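Macrophomate synthase intermolecular Diels-Alderase (Macrophoma commelinae, PDB 1IZC) is an enzyme of the HpcH/HpaI aldolase/citrate lyase family with a TIM-barrel fold, modelled here with a magnesium ion and pyruvic acid. Local coordinates at residues P261-I264 with E265-Y268; S52-V55 with T56-A60; A197-P200 with E201-G204; A254-V257 with D258-P261. The protein carries 1 engineered substitution. One frame throughout, in Å; residues are numbered along the deposited sequence.

How the contacts relate
All four contacts are short-range turns, caps or helix segments on the loops and helices round one closed barrel of eight parallel strands. Along the chain the order is contact 2, contact 3, contact 4, contact 1. Contact 4 leads into helix 260-265 and contact 1 ends it: they share Pro261, their centres are about 9 Å apart, and Leu263 CD1 packs on Ala254 CB at 3.8 Å. Contact 2, on helix 53-61 of the first crossover, and contact 3, in the loop before strand 205-207, lie on opposite sides of the chain's centre, their centres about 31 Å apart. Contact 3 touches no other chain of the assembly, whereas contacts 1, 2 and 4 pack on the second subunit.

Contact 1 (P261-I264 with E265-Y268); sequences PSLI and EQGY
Gln266 runs back along the last turn of helix 260-265, and its CB, CG and NE2 in turn meet the preceding residues. Gln266 CB lies 3.4 Å from Leu263 O. With CG beside the backbone N (chi1 -67°), Gln266 CG comes to 3.1 Å from Ser262 O, and the extended chain then carries the amide on to the Ser262 hydroxyl. There Gln266 NE2 donates to Ser262 OG at 3.1 Å, with OG close to the amide plane; its reach to Ser262 O is weak. Ser262 O is already taken by Gln266 N, so the glutamine brackets one residue with backbone and side chain. Water 1 joins Ser262 OG to Glu265 OE1. The helix ends in a Schellman motif: Tyr268 N donates to Leu263 O at 2.9 Å, and Gly267 N to Ile264 O at 3.0 Å. Gly267 has a phi of 107°, a backbone shape that glycine, with no CB to crowd the carbonyl oxygen of Gln266, takes readily. Reversing the chain there brings the Tyr268 ring back beside Leu263, whose CD2 sits over the ring centre in a CH-pi contact, 3.7 Å from the centroid. Ile264 touches Pro39 and Thr42, and also packs on Ala295 of the second subunit.

Contact 2 (S52-V55 with T56-A60); sequences STFV and TKVLA
Backbone bonds from residues 56-59 to residues 52-55 set the frame: Thr56 N to Ser52 O, Lys57 N to Thr53 O, Val58 N to Phe54 O and Leu59 N to Val55 O, the last at 2.9 Å. Ahead of them Ser52 is the N-cap. Ser52 OG accepts from Val55 N at 3.3 Å and, weakly, from Phe54 N, so amides at the helix start that lack a preceding turn find an acceptor; a small hydroxyl side chain suits this post. The helix is 53-61, the crossover of the beta-alpha-beta unit between strands 43-48 and 66-70 of the barrel. Apolar contacts follow the four-residue spacing. Val55 CG1 lies alongside Leu59 CD1 at 4.0 Å, both residues also facing strand 43-48. Phe54, its CG anti to the backbone N (chi1 -172°), brings CE1 to 3.8 Å from Val58 CG2, which approaches the ring obliquely; Phe54 also packs on Pro51 of the second subunit. Of the polar ends, Thr56 OG1, 3.1 Å from Ser52 O, is hydrogen-bonded to His48 of the barrel strand 43-48. The fully extended Lys57 sends NZ to the third subunit, where it forms a salt bridge with Asp83 and a hydrogen bond with His86.

Contact 3 (A197-P200 with E201-G204); sequences AAMP and EIHG
A type I beta turn, Met199 to Ile202, lies in the loop between helix 193-197 and strand 205-207, the sixth strand of the barrel. Met199 and Ile202 close it, though loosely: Ile202 N reaches Met199 O at 3.4 Å, a weak bond, even if a straight one. Pro200 holds the second position, where its ring fixes phi at -66°, the value such a turn needs, and its missing N-H costs nothing because the turn asks for no donor there. Glu201 follows. Its chain bends sharply at chi2 (94°), which swings the carboxylate back along the proline ring and sets Glu201 OE1 3.1 Å from Pro200 CD, with the Met199 methyl CE at 3.7 Å from the same oxygen. The other oxygen, OE2, forms a salt bridge with Arg133 of helix 129-139, the helix that also receives the Met199 side chain; a long acidic residue thus ties turn to helix, while the flexible methionine fills the apolar part of that interface. Ile202, buried, packs on Pro182 of strand 179-184. Ile202 CG2 meets Met199 CB at 4.0 Å, while CG1, between the backbone N and the carbonyl carbon, lies against Met199 O and leads CD1 to Ala197. Water 2 bridges two carbonyls, donating to Pro200 O at 2.6 Å and to Ile202 O at 2.9 Å.

Contact 4 (A254-V257 with D258-P261); sequences ALSV and DMVP
Ser256 OG donates to Asp258 OD1 at 2.5 Å, a short bond that meets the carboxylate from above its plane, 38° out of it. Both side chains have their first torsion near +60° (Ser256 64°, Asp258 56°), and this turns the hydroxyl and the carboxylate toward each other across the single residue between them. Two short residues with polar tips suit so tight a link. The backbone of the same turn is held by two bonds, Met259 N to Ser256 O at 3.0 Å and Val260 N to Val257 O at 3.2 Å. Met259 lies over the turn on the side of Leu255. Met259 CG passes 3.2 Å from Ser256 OG, and the extended chi2 carries Met259 SD to 3.6 Å from Leu255 CB, where the sulfur also takes a weak bond from Ser256 N at 3.5 Å. A long, polarisable side chain can pack against apolar carbon and backbone N-H alike. On another flank Val260 CG2 touches Val257 CG1 and, more distantly, Ala254 CB. This is the beta-alpha loop between strand 250-253 and helix 260-265, with the side chain of Leu255 about 9 Å from the bound pyruvic acid. Ala254 and Val260 pack on the eighth strand, 271-275, and Val257 and Val260 meet Ser287 and Ser294 of the second subunit's helix 276-295.

Contact 1 (P261-I264 with E265-Y268)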
loop_
_atom_site.group_PDB
_atom_site.type_symbol
_atom_site.label_atom_id
_atom_site.label_comp_id
_atom_site.label_asym_id
_atom_site.label_seq_id
_atom_site.Cartn_x
_atom_site.Cartn_y
_atom_site.Cartn_z
ATOM N N PRO A 261 -21.577 34.805 -3.837
ATOM C CA PRO A 261 -22.528 35.603 -4.624
ATOM C C PRO A 261 -21.874 36.336 -5.785
ATOM O O PRO A 261 -22.390 36.334 -6.902
ATOM C CB PRO A 261 -23.112 36.560 -3.588
ATOM C CG PRO A 261 -23.150 35.702 -2.359
ATOM C CD PRO A 261 -21.770 35.042 -2.394
ATOM N N SER A 262 -20.732 36.955 -5.526
ATOM C CA SER A 262 -20.028 37.689 -6.565
ATOM C C SER A 262 -19.575 36.742 -7.676
ATOM O O SER A 262 -19.656 37.073 -8.864
ATOM C CB SER A 262 -18.814 38.407 -5.978
ATOM O OG SER A 262 -18.147 39.151 -6.985
ATOM N N LEU A 263 -19.098 35.559 -7.297
ATOM C CA LEU A 263 -18.653 34.603 -8.305
ATOM C C LEU A 263 -19.829 34.174 -9.172
ATOM O O LEU A 263 -19.691 34.047 -10.385
ATOM C CB LEU A 263 -18.004 33.378 -7.641
ATOM C CG LEU A 263 -16.722 33.703 -6.867
ATOM C CD1 LEU A 263 -16.251 32.478 -6.089
ATOM C CD2 LEU A 263 -15.639 34.179 -7.837
ATOM N N ILE A 264 -20.988 33.951 -8.560
ATOM C CA ILE A 264 -22.155 33.543 -9.332
ATOM C C ILE A 264 -22.541 34.661 -10.298
ATOM O O ILE A 264 -22.891 34.399 -11.449
ATOM C CB ILE A 264 -23.350 33.197 -8.414
ATOM C CG1 ILE A 264 -23.052 31.880 -7.675
ATOM C CG2 ILE A 264 -24.641 33.060 -9.242
ATOM C CD1 ILE A 264 -24.034 31.545 -6.581
ATOM N N GLU A 265 -22.450 35.905 -9.839
ATOM C CA GLU A 265 -22.797 37.049 -10.688
ATOM C C GLU A 265 -21.843 37.135 -11.869
ATOM O O GLU A 265 -22.207 37.613 -12.948
ATOM C CB GLU A 265 -22.738 38.354 -9.883
ATOM C CG GLU A 265 -23.735 38.406 -8.741
ATOM C CD GLU A 265 -23.611 39.672 -7.903
ATOM O OE1 GLU A 265 -22.487 39.985 -7.446
ATOM O OE2 GLU A 265 -24.642 40.348 -7.697
ATOM N N GLN A 266 -20.622 36.664 -11.655
ATOM C CA GLN A 266 -19.590 36.669 -12.683
ATOM C C GLN A 266 -19.703 35.500 -13.658
ATOM O O GLN A 266 -18.955 35.428 -14.632
ATOM C CB GLN A 266 -18.212 36.639 -12.036
ATOM C CG GLN A 266 -17.859 37.889 -11.274
ATOM C CD GLN A 266 -16.515 37.774 -10.597
ATOM O OE1 GLN A 266 -15.500 37.510 -11.248
ATOM N NE2 GLN A 266 -16.494 37.970 -9.282
ATOM N N GLY A 267 -20.623 34.579 -13.389
ATOM C CA GLY A 267 -20.797 33.450 -14.281
ATOM C C GLY A 267 -20.290 32.108 -13.778
ATOM O O GLY A 267 -20.325 31.134 -14.524
ATOM N N TYR A 268 -19.815 32.039 -12.538
ATOM C CA TYR A 268 -19.341 30.750 -12.022
ATOM C C TYR A 268 -20.543 29.869 -11.703
ATOM O O TYR A 268 -21.482 30.322 -11.055
ATOM C CB TYR A 268 -18.518 30.925 -10.735
ATOM C CG TYR A 268 -17.168 31.597 -10.915
ATOM C CD1 TYR A 268 -17.075 32.858 -11.495
ATOM C CD2 TYR A 268 -15.994 30.994 -10.456
ATOM C CE1 TYR A 268 -15.861 33.510 -11.613
ATOM C CE2 TYR A 268 -14.760 31.645 -10.570
ATOM C CZ TYR A 268 -14.709 32.903 -11.150
ATOM O OH TYR A 268 -13.511 33.578 -11.268
HETATM O O HOH W 1 -19.709 40.484 -8.987
#

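Contact 2 (S52-V55 with T56-A60)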
loop_
_atom_site.group_PDB
_atom_site.type_symbol
_atom_site.label_atom_id
_atom_site.label_comp_id
_atom_site.label_asym_id
_atom_site.label_seq_id
_atom_site.Cartn_x
_atom_site.Cartn_y
_atom_site.Cartn_z
ATOM N N SER A 52 -5.645 10.188 -0.060
ATOM C CA SER A 52 -6.141 9.224 0.912
ATOM C C SER A 52 -7.615 8.969 0.633
ATOM O O SER A 52 -8.423 9.904 0.658
ATOM C CB SER A 52 -5.986 9.797 2.329
ATOM O OG SER A 52 -6.762 9.052 3.246
ATOM N N THR A 53 -7.967 7.716 0.356
ATOM C CA THR A 53 -9.369 7.411 0.100
ATOM C C THR A 53 -10.179 7.594 1.380
ATOM O O THR A 53 -11.376 7.850 1.313
ATOM C CB THR A 53 -9.565 5.987 -0.439
ATOM O OG1 THR A 53 -9.065 5.047 0.512
ATOM C CG2 THR A 53 -8.822 5.818 -1.761
ATOM N N PHE A 54 -9.539 7.476 2.546
ATOM C CA PHE A 54 -10.263 7.677 3.806
ATOM C C PHE A 54 -10.740 9.132 3.816
ATOM O O PHE A 54 -11.877 9.423 4.184
ATOM C CB PHE A 54 -9.345 7.386 5.010
ATOM C CG PHE A 54 -10.056 7.382 6.330
ATOM C CD1 PHE A 54 -10.415 8.571 6.950
ATOM C CD2 PHE A 54 -10.387 6.170 6.950
ATOM C CE1 PHE A 54 -11.103 8.560 8.178
ATOM C CE2 PHE A 54 -11.065 6.143 8.156
ATOM C CZ PHE A 54 -11.429 7.336 8.779
ATOM N N VAL A 55 -9.871 10.050 3.400
ATOM C CA VAL A 55 -10.261 11.457 3.328
ATOM C C VAL A 55 -11.403 11.632 2.319
ATOM O O VAL A 55 -12.352 12.370 2.572
ATOM C CB VAL A 55 -9.062 12.343 2.923
ATOM C CG1 VAL A 55 -9.529 13.786 2.647
ATOM C CG2 VAL A 55 -8.043 12.359 4.063
ATOM N N THR A 56 -11.325 10.954 1.175
ATOM C CA THR A 56 -12.397 11.083 0.194
ATOM C C THR A 56 -13.721 10.691 0.843
ATOM O O THR A 56 -14.754 11.313 0.608
ATOM C CB THR A 56 -12.204 10.145 -1.012
ATOM O OG1 THR A 56 -10.819 10.111 -1.376
ATOM C CG2 THR A 56 -13.029 10.648 -2.195
ATOM N N LYS A 57 -13.689 9.629 1.636
ATOM C CA LYS A 57 -14.906 9.177 2.306
ATOM C C LYS A 57 -15.453 10.221 3.286
ATOM O O LYS A 57 -16.667 10.411 3.390
ATOM C CB LYS A 57 -14.629 7.863 3.034
ATOM C CG LYS A 57 -14.388 6.693 2.082
ATOM C CD LYS A 57 -13.974 5.437 2.860
ATOM C CE LYS A 57 -13.828 4.236 1.931
ATOM N NZ LYS A 57 -13.382 3.026 2.703
ATOM N N VAL A 58 -14.562 10.878 4.021
ATOM C CA VAL A 58 -14.990 11.913 4.969
ATOM C C VAL A 58 -15.602 13.074 4.178
ATOM O O VAL A 58 -16.645 13.607 4.540
ATOM C CB VAL A 58 -13.800 12.431 5.795
ATOM C CG1 VAL A 58 -14.229 13.623 6.661
ATOM C CG2 VAL A 58 -13.259 11.299 6.680
ATOM N N LEU A 59 -14.952 13.458 3.083
ATOM C CA LEU A 59 -15.473 14.545 2.251
ATOM C C LEU A 59 -16.823 14.153 1.630
ATOM O O LEU A 59 -17.763 14.955 1.603
ATOM C CB LEU A 59 -14.482 14.874 1.129
ATOM C CG LEU A 59 -13.104 15.368 1.575
ATOM C CD1 LEU A 59 -12.245 15.627 0.335
ATOM C CD2 LEU A 59 -13.257 16.650 2.404
ATOM N N ALA A 60 -16.919 12.929 1.124
ATOM C CA ALA A 60 -18.160 12.485 0.493
ATOM C C ALA A 60 -19.334 12.483 1.476
ATOM O O ALA A 60 -20.468 12.773 1.093
ATOM C CB ALA A 60 -17.984 11.084 -0.109
#

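Contact 3 (A197-P200 with E201-G204)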
loop_
_atom_site.group_PDB
_atom_site.type_symbol
_atom_site.label_atom_id
_atom_site.label_comp_id
_atom_site.label_asym_id
_atom_site.label_seq_id
_atom_site.Cartn_x
_atom_site.Cartn_y
_atom_site.Cartn_z
ATOM N N ALA A 197 -13.001 29.324 -25.889
ATOM C CA ALA A 197 -14.341 29.460 -25.322
ATOM C C ALA A 197 -15.446 29.134 -26.315
ATOM O O ALA A 197 -16.541 28.719 -25.921
ATOM C CB ALA A 197 -14.533 30.879 -24.786
ATOM N N ALA A 198 -15.146 29.316 -27.597
ATOM C CA ALA A 198 -16.112 29.071 -28.666
ATOM C C ALA A 198 -16.205 27.618 -29.129
ATOM O O ALA A 198 -17.041 27.285 -29.977
ATOM C CB ALA A 198 -15.786 29.972 -29.873
ATOM N N MET A 199 -15.358 26.747 -28.594
ATOM C CA MET A 199 -15.396 25.343 -29.006
ATOM C C MET A 199 -16.716 24.695 -28.606
ATOM O O MET A 199 -17.108 24.735 -27.447
ATOM C CB MET A 199 -14.245 24.564 -28.367
ATOM C CG MET A 199 -12.866 25.028 -28.807
ATOM S SD MET A 199 -11.603 24.006 -28.040
ATOM C CE MET A 199 -11.823 22.452 -28.933
ATOM N N PRO A 200 -17.412 24.077 -29.568
ATOM C CA PRO A 200 -18.693 23.418 -29.301
ATOM C C PRO A 200 -18.508 22.215 -28.374
ATOM O O PRO A 200 -19.442 21.776 -27.699
ATOM C CB PRO A 200 -19.163 22.963 -30.692
ATOM C CG PRO A 200 -18.306 23.696 -31.651
ATOM C CD PRO A 200 -16.999 23.900 -30.970
ATOM N N GLU A 201 -17.289 21.697 -28.324
ATOM C CA GLU A 201 -17.025 20.514 -27.509
ATOM C C GLU A 201 -16.932 20.727 -26.003
ATOM O O GLU A 201 -17.090 19.770 -25.249
ATOM C CB GLU A 201 -15.732 19.819 -27.957
ATOM C CG GLU A 201 -15.724 19.365 -29.419
ATOM C CD GLU A 201 -15.108 20.399 -30.340
ATOM O OE1 GLU A 201 -15.206 21.612 -30.042
ATOM O OE2 GLU A 201 -14.533 19.999 -31.377
ATOM N N ILE A 202 -16.699 21.955 -25.555
ATOM C CA ILE A 202 -16.518 22.178 -24.122
ATOM C C ILE A 202 -17.762 22.468 -23.307
ATOM O O ILE A 202 -18.769 22.943 -23.831
ATOM C CB ILE A 202 -15.456 23.264 -23.866
ATOM C CG1 ILE A 202 -15.983 24.660 -24.227
ATOM C CG2 ILE A 202 -14.224 22.951 -24.705
ATOM C CD1 ILE A 202 -15.048 25.792 -23.776
ATOM N N HIS A 203 -17.677 22.178 -22.007
ATOM C CA HIS A 203 -18.806 22.344 -21.093
ATOM C C HIS A 203 -18.539 23.249 -19.911
ATOM O O HIS A 203 -19.422 23.470 -19.067
ATOM C CB HIS A 203 -19.236 20.966 -20.592
ATOM C CG HIS A 203 -19.381 19.964 -21.693
ATOM N ND1 HIS A 203 -18.435 18.994 -21.950
ATOM C CD2 HIS A 203 -20.311 19.853 -22.673
ATOM C CE1 HIS A 203 -18.773 18.332 -23.042
ATOM N NE2 HIS A 203 -19.906 18.835 -23.502
ATOM N N GLY A 204 -17.324 23.778 -19.844
ATOM C CA GLY A 204 -16.976 24.664 -18.751
ATOM C C GLY A 204 -15.616 25.282 -19.009
ATOM O O GLY A 204 -14.896 24.831 -19.891
HETATM O O HOH W 2 -20.816 21.874 -25.518
#

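Contact 4 (A254-V257 with D258-P261)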
loop_
_atom_site.group_PDB
_atom_site.type_symbol
_atom_site.label_atom_id
_atom_site.label_comp_id
_atom_site.label_asym_id
_atom_site.label_seq_id
_atom_site.Cartn_x
_atom_site.Cartn_y
_atom_site.Cartn_z
ATOM N N ALA A 254 -13.400 29.449 -4.300
ATOM C CA ALA A 254 -13.742 30.629 -3.525
ATOM C C ALA A 254 -12.772 30.724 -2.354
ATOM O O ALA A 254 -12.829 29.905 -1.444
ATOM C CB ALA A 254 -15.165 30.533 -3.019
ATOM N N LEU A 255 -11.893 31.724 -2.392
ATOM C CA LEU A 255 -10.905 31.944 -1.335
ATOM C C LEU A 255 -11.610 32.011 0.015
ATOM O O LEU A 255 -11.103 31.520 1.024
ATOM C CB LEU A 255 -10.135 33.241 -1.606
ATOM C CG LEU A 255 -9.436 33.317 -2.970
ATOM C CD1 LEU A 255 -8.671 34.630 -3.077
ATOM C CD2 LEU A 255 -8.487 32.128 -3.139
ATOM N N SER A 256 -12.780 32.636 0.028
ATOM C CA SER A 256 -13.590 32.730 1.234
ATOM C C SER A 256 -15.016 32.478 0.772
ATOM O O SER A 256 -15.412 32.913 -0.314
ATOM C CB SER A 256 -13.459 34.109 1.888
ATOM O OG SER A 256 -13.962 35.136 1.062
ATOM N N VAL A 257 -15.796 31.775 1.580
ATOM C CA VAL A 257 -17.150 31.455 1.171
ATOM C C VAL A 257 -18.032 32.674 0.896
ATOM O O VAL A 257 -18.970 32.589 0.104
ATOM C CB VAL A 257 -17.818 30.518 2.195
ATOM C CG1 VAL A 257 -19.113 29.957 1.630
ATOM C CG2 VAL A 257 -16.866 29.366 2.529
ATOM N N ASP A 258 -17.732 33.816 1.509
ATOM C CA ASP A 258 -18.563 34.990 1.263
ATOM C C ASP A 258 -18.389 35.569 -0.143
ATOM O O ASP A 258 -19.074 36.520 -0.510
ATOM C CB ASP A 258 -18.330 36.089 2.318
ATOM C CG ASP A 258 -16.879 36.519 2.429
ATOM O OD1 ASP A 258 -16.112 36.368 1.455
ATOM O OD2 ASP A 258 -16.508 37.033 3.505
ATOM N N MET A 259 -17.491 34.986 -0.931
ATOM C CA MET A 259 -17.260 35.450 -2.299
ATOM C C MET A 259 -18.250 34.813 -3.277
ATOM O O MET A 259 -18.393 35.262 -4.414
ATOM C CB MET A 259 -15.851 35.077 -2.759
ATOM C CG MET A 259 -14.716 35.742 -2.005
ATOM S SD MET A 259 -13.150 35.025 -2.537
ATOM C CE MET A 259 -12.949 35.801 -4.189
ATOM N N VAL A 260 -18.928 33.765 -2.833
ATOM C CA VAL A 260 -19.852 33.038 -3.688
ATOM C C VAL A 260 -20.852 33.882 -4.490
ATOM O O VAL A 260 -20.970 33.710 -5.712
ATOM C CB VAL A 260 -20.575 31.936 -2.875
ATOM C CG1 VAL A 260 -21.702 31.327 -3.682
ATOM C CG2 VAL A 260 -19.559 30.845 -2.499
ATOM N N PRO A 261 -21.577 34.805 -3.837
ATOM C CA PRO A 261 -22.528 35.603 -4.624
ATOM C C PRO A 261 -21.874 36.336 -5.785
ATOM O O PRO A 261 -22.390 36.334 -6.902
ATOM C CB PRO A 261 -23.112 36.560 -3.588
ATOM C CG PRO A 261 -23.150 35.702 -2.359
ATOM C CD PRO A 261 -21.770 35.042 -2.394
#